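Local coordinates for protein interferon gamma receptor 1 (Gallus gallus, PDB 4EQ3) that probably serves as the ligand-binding chain of a cell-surface cytokine receptor, represented here by its extracellular part with two fibronectin type III-like domains, at residues 72-75 with 79-82; 44-47 with 52-55. All coordinates share one frame; numbering follows the deposited sequence.

Contact 1 of 2, residues 72-75 with 79-82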
loop_
_atom_site.group_PDB
_atom_site.type_symbol
_atom_site.label_atom_id
_atom_site.label_comp_id
_atom_site.label_asym_id
_atom_site.label_seq_id
_atom_site.Cartn_x
_atom_site.Cartn_y
_atom_site.Cartn_z
ATOM N N GLU A 72 9.336 -3.509 -10.129
ATOM C CA GLU A 72 8.927 -3.772 -11.507
ATOM C C GLU A 72 7.682 -2.980 -11.867
ATOM O O GLU A 72 7.276 -2.929 -13.028
ATOM C CB GLU A 72 8.628 -5.260 -11.692
ATOM C CG GLU A 72 9.788 -6.177 -11.343
ATOM C CD GLU A 72 10.884 -6.129 -12.389
ATOM O OE1 GLU A 72 10.567 -5.850 -13.573
ATOM O OE2 GLU A 72 12.056 -6.367 -12.025
ATOM N N ILE A 73 7.064 -2.377 -10.865
ATOM C CA ILE A 73 5.797 -1.693 -11.064
ATOM C C ILE A 73 5.983 -0.199 -10.937
ATOM O O ILE A 73 6.295 0.312 -9.864
ATOM C CB ILE A 73 4.753 -2.188 -10.057
ATOM C CG1 ILE A 73 4.480 -3.676 -10.301
ATOM C CG2 ILE A 73 3.479 -1.352 -10.147
ATOM C CD1 ILE A 73 3.647 -4.348 -9.232
ATOM N N ASN A 74 5.823 0.510 -12.045
ATOM C CA ASN A 74 6.017 1.952 -12.016
ATOM C C ASN A 74 4.925 2.674 -12.790
ATOM O O ASN A 74 5.128 3.771 -13.314
ATOM C CB ASN A 74 7.399 2.317 -12.543
ATOM C CG ASN A 74 7.765 1.543 -13.778
ATOM O OD1 ASN A 74 7.122 1.679 -14.820
ATOM N ND2 ASN A 74 8.805 0.715 -13.675
ATOM N N GLU A 75 3.769 2.026 -12.851
ATOM C CA GLU A 75 2.570 2.601 -13.438
ATOM C C GLU A 75 1.456 2.275 -12.463
ATOM O O GLU A 75 1.346 1.136 -12.015
ATOM C CB GLU A 75 2.272 1.950 -14.791
ATOM C CG GLU A 75 3.321 2.211 -15.869
ATOM C CD GLU A 75 3.309 3.651 -16.352
ATOM O OE1 GLU A 75 2.312 4.357 -16.097
ATOM O OE2 GLU A 75 4.302 4.077 -16.982
ATOM N N SER A 79 -2.069 -1.806 -16.689
ATOM C CA SER A 79 -2.125 -3.187 -16.222
ATOM C C SER A 79 -0.770 -3.899 -16.280
ATOM O O SER A 79 0.118 -3.536 -17.058
ATOM C CB SER A 79 -3.152 -3.985 -17.041
ATOM O OG SER A 79 -4.456 -3.439 -16.928
ATOM N N TYR A 80 -0.625 -4.912 -15.430
ATOM C CA TYR A 80 0.539 -5.789 -15.442
ATOM C C TYR A 80 0.038 -7.218 -15.334
ATOM O O TYR A 80 -0.996 -7.475 -14.711
ATOM C CB TYR A 80 1.455 -5.511 -14.244
ATOM C CG TYR A 80 2.271 -4.229 -14.300
ATOM C CD1 TYR A 80 3.569 -4.228 -14.805
ATOM C CD2 TYR A 80 1.760 -3.034 -13.807
ATOM C CE1 TYR A 80 4.332 -3.061 -14.831
ATOM C CE2 TYR A 80 2.517 -1.868 -13.830
ATOM C CZ TYR A 80 3.795 -1.891 -14.345
ATOM O OH TYR A 80 4.526 -0.730 -14.370
ATOM N N TRP A 81 0.764 -8.145 -15.945
ATOM C CA TRP A 81 0.550 -9.553 -15.691
ATOM C C TRP A 81 1.869 -10.142 -15.205
ATOM O O TRP A 81 2.944 -9.627 -15.531
ATOM C CB TRP A 81 0.058 -10.279 -16.946
ATOM C CG TRP A 81 -1.396 -10.056 -17.222
ATOM C CD1 TRP A 81 -2.436 -10.867 -16.868
ATOM C CD2 TRP A 81 -1.970 -8.936 -17.895
ATOM N NE1 TRP A 81 -3.623 -10.319 -17.283
ATOM C CE2 TRP A 81 -3.362 -9.134 -17.920
ATOM C CE3 TRP A 81 -1.440 -7.782 -18.474
ATOM C CZ2 TRP A 81 -4.234 -8.225 -18.511
ATOM C CZ3 TRP A 81 -2.307 -6.882 -19.071
ATOM C CH2 TRP A 81 -3.690 -7.106 -19.077
ATOM N N PHE A 82 1.788 -11.201 -14.408
ATOM C CA PHE A 82 2.995 -11.898 -13.964
ATOM C C PHE A 82 2.800 -13.386 -14.166
ATOM O O PHE A 82 1.668 -13.862 -14.249
ATOM C CB PHE A 82 3.313 -11.596 -12.491
ATOM C CG PHE A 82 3.275 -10.140 -12.148
ATOM C CD1 PHE A 82 2.126 -9.570 -11.617
ATOM C CD2 PHE A 82 4.385 -9.335 -12.355
ATOM C CE1 PHE A 82 2.083 -8.222 -11.294
ATOM C CE2 PHE A 82 4.350 -7.989 -12.041
ATOM C CZ PHE A 82 3.192 -7.428 -11.512
HETATM O O HOH W 1 6.578 -0.723 -16.340
#

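Contact 2 of 2, residues 44-47 with 52-55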
loop_
_atom_site.group_PDB
_atom_site.type_symbol
_atom_site.label_atom_id
_atom_site.label_comp_id
_atom_site.label_asym_id
_atom_site.label_seq_id
_atom_site.Cartn_x
_atom_site.Cartn_y
_atom_site.Cartn_z
ATOM N N GLU A 44 8.185 -13.997 -14.448
ATOM C CA GLU A 44 8.221 -12.977 -15.489
ATOM C C GLU A 44 7.117 -11.933 -15.316
ATOM O O GLU A 44 6.067 -12.209 -14.732
ATOM C CB GLU A 44 8.100 -13.625 -16.863
ATOM C CG GLU A 44 9.220 -14.594 -17.170
ATOM C CD GLU A 44 9.240 -14.987 -18.631
ATOM O OE1 GLU A 44 8.167 -15.324 -19.176
ATOM O OE2 GLU A 44 10.332 -14.947 -19.232
ATOM N N VAL A 45 7.368 -10.733 -15.832
ATOM C CA VAL A 45 6.382 -9.658 -15.799
ATOM C C VAL A 45 6.058 -9.159 -17.217
ATOM O O VAL A 45 6.942 -9.056 -18.051
ATOM C CB VAL A 45 6.888 -8.494 -14.954
ATOM C CG1 VAL A 45 8.259 -8.038 -15.441
ATOM C CG2 VAL A 45 5.885 -7.344 -14.961
ATOM N N LYS A 46 4.810 -8.899 -17.506
ATOM C CA LYS A 46 4.398 -8.304 -18.758
ATOM C C LYS A 46 3.910 -6.843 -18.521
ATOM O O LYS A 46 2.852 -6.640 -18.026
ATOM C CB LYS A 46 3.355 -9.170 -19.429
ATOM C CG LYS A 46 2.771 -8.586 -20.655
ATOM C CD LYS A 46 2.082 -9.549 -21.533
ATOM C CE LYS A 46 0.855 -10.157 -20.932
ATOM N NZ LYS A 46 -0.159 -10.546 -21.851
ATOM N N PRO A 47 4.754 -5.873 -18.856
ATOM C CA PRO A 47 4.427 -4.455 -18.687
ATOM C C PRO A 47 3.524 -3.997 -19.821
ATOM O O PRO A 47 3.560 -4.591 -20.900
ATOM C CB PRO A 47 5.783 -3.761 -18.812
ATOM C CG PRO A 47 6.811 -4.864 -18.895
ATOM C CD PRO A 47 6.100 -6.052 -19.415
ATOM N N LYS A 52 4.819 -7.508 -23.740
ATOM C CA LYS A 52 5.553 -8.756 -23.749
ATOM C C LYS A 52 6.154 -9.165 -22.385
ATOM O O LYS A 52 6.613 -8.344 -21.679
ATOM C CB LYS A 52 6.625 -8.723 -24.845
ATOM C CG LYS A 52 6.073 -8.787 -26.207
ATOM C CD LYS A 52 6.930 -8.083 -27.224
ATOM C CE LYS A 52 6.536 -8.476 -28.589
ATOM N NZ LYS A 52 5.096 -8.531 -28.648
ATOM N N TYR A 53 6.153 -10.444 -22.057
ATOM C CA TYR A 53 6.771 -10.905 -20.816
ATOM C C TYR A 53 8.276 -10.750 -20.883
ATOM O O TYR A 53 8.892 -10.943 -21.941
ATOM C CB TYR A 53 6.421 -12.362 -20.532
ATOM C CG TYR A 53 5.068 -12.529 -19.903
ATOM C CD1 TYR A 53 4.884 -12.289 -18.547
ATOM C CD2 TYR A 53 3.975 -12.922 -20.658
ATOM C CE1 TYR A 53 3.646 -12.432 -17.967
ATOM C CE2 TYR A 53 2.729 -13.074 -20.086
ATOM C CZ TYR A 53 2.578 -12.827 -18.730
ATOM O OH TYR A 53 1.349 -12.971 -18.137
ATOM N N GLN A 54 8.855 -10.387 -19.749
ATOM C CA GLN A 54 10.293 -10.318 -19.605
ATOM C C GLN A 54 10.633 -10.831 -18.217
ATOM O O GLN A 54 9.781 -10.845 -17.327
ATOM C CB GLN A 54 10.773 -8.886 -19.754
ATOM C CG GLN A 54 10.397 -7.993 -18.598
ATOM C CD GLN A 54 10.800 -6.561 -18.842
ATOM O OE1 GLN A 54 10.435 -5.969 -19.858
ATOM N NE2 GLN A 54 11.554 -5.991 -17.910
ATOM N N THR A 55 11.879 -11.241 -18.029
ATOM C CA THR A 55 12.302 -11.815 -16.761
ATOM C C THR A 55 12.358 -10.781 -15.636
ATOM O O THR A 55 12.797 -9.647 -15.835
ATOM C CB THR A 55 13.668 -12.543 -16.904
ATOM O OG1 THR A 55 13.469 -13.955 -16.749
ATOM C CG2 THR A 55 14.662 -12.054 -15.858
#

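Contact 1 of 2, residues 72-75 with 79-82
Tyr80 drives its ring into the loop at Ile73 and Asn74 in an arrangement that recalls the tyrosine corner of fibronectin type III domains, although the hydroxyl here reaches six residues back. Asn74 N donates a nearly straight hydrogen bond (163°) to Tyr80 OH at 2.9 Å, so the hydroxyl accepts a backbone N-H from the loop. Ile73 supplies the apolar part of the tight side. It lays CG1 over one ring face, and its CG2 lies 3.8 Å from Tyr80 CE2. With CG1 beside the backbone N and the chain extended beyond it (chi2 170°), Ile73 CD1 carries on to Phe82 CZ at 3.9 Å; a branched aliphatic chain can thus serve both aromatic rings. A backbone oxygen, Glu75 O, sits in the ring plane at the edge, 3.7 Å from Tyr80 CE2. Glu75 also packs CB and CG against the hydroxyl. Beyond them the contact is more polar and more open: the chain bends at chi2 and leads its carboxylate away, as suits a partly exposed acid. Exposed Asn74 turns its amide steeply to the ring, 79° between planes, and one water joins the two side chains, 2.9 Å from Asn74 OD1 and 2.8 Å from Tyr80 OH.

Contact 2 of 2, residues 44-47 with 52-55
The beta hairpin of strands 40-46 and 54-62 forms one margin of a four-stranded antiparallel sheet, and this contact lies at its turn end. Val45 and Gln54 make a hydrogen-bonded pair: Val45 N donates to Gln54 O at 2.8 Å, and Gln54 N returns a bond to Val45 O at 2.9 Å. Their side chains run side by side on the same face, Val45 CG1 meeting Gln54 CG at 3.8 Å. There Val45 is buried, as suits a compact branched residue, whereas Gln54 keeps an amide at the exposed border. Lys46 and Tyr53 meet on the other face. Lys46 CB stands 3.5 Å from the Tyr53 ring centroid, only 11° off the normal, a CH-pi contact. Lys46 CG lies anti to the backbone N (chi1 174°), and a bend at chi3 brings Lys46 CE back to within 3.6 Å of Tyr53 CE2. Glu44 sets its carboxylate beside the root of the tyrosine side chain rather than over the ring, with Glu44 OE1 3.7 Å from Tyr53 CB. Long amphipathic side chains therefore divide the work: the methylenes of Lys46 shield one face of the Tyr53 ring, while polar ends find partners beyond the contact, Glu44 in a salt bridge with Arg83 and Tyr53 OH in a hydrogen bond with Glu97.

Both contacts belong to the N-terminal domain and reach one sheet, since strand 81-88 lies beside strand 40-46. Contact 1 is partly buried and fastens a loop to residues 79-82, which lead into strand 81-88, through side chains; contact 2 is a surface contact in which backbone bonds pair two strands at their turn. The first depends on apolar packing around a tyrosine whose hydroxyl is the chief polar atom, the second on amphipathic and charged groups over a partly exposed ring. They meet directly: Trp81 O and Lys46 N, 2.8 Å apart, probably hydrogen bond, while Phe82 CE2 packs on Val45 CG2. Val45 thus turns contact 2's buried face toward the aromatic rings of contact 1.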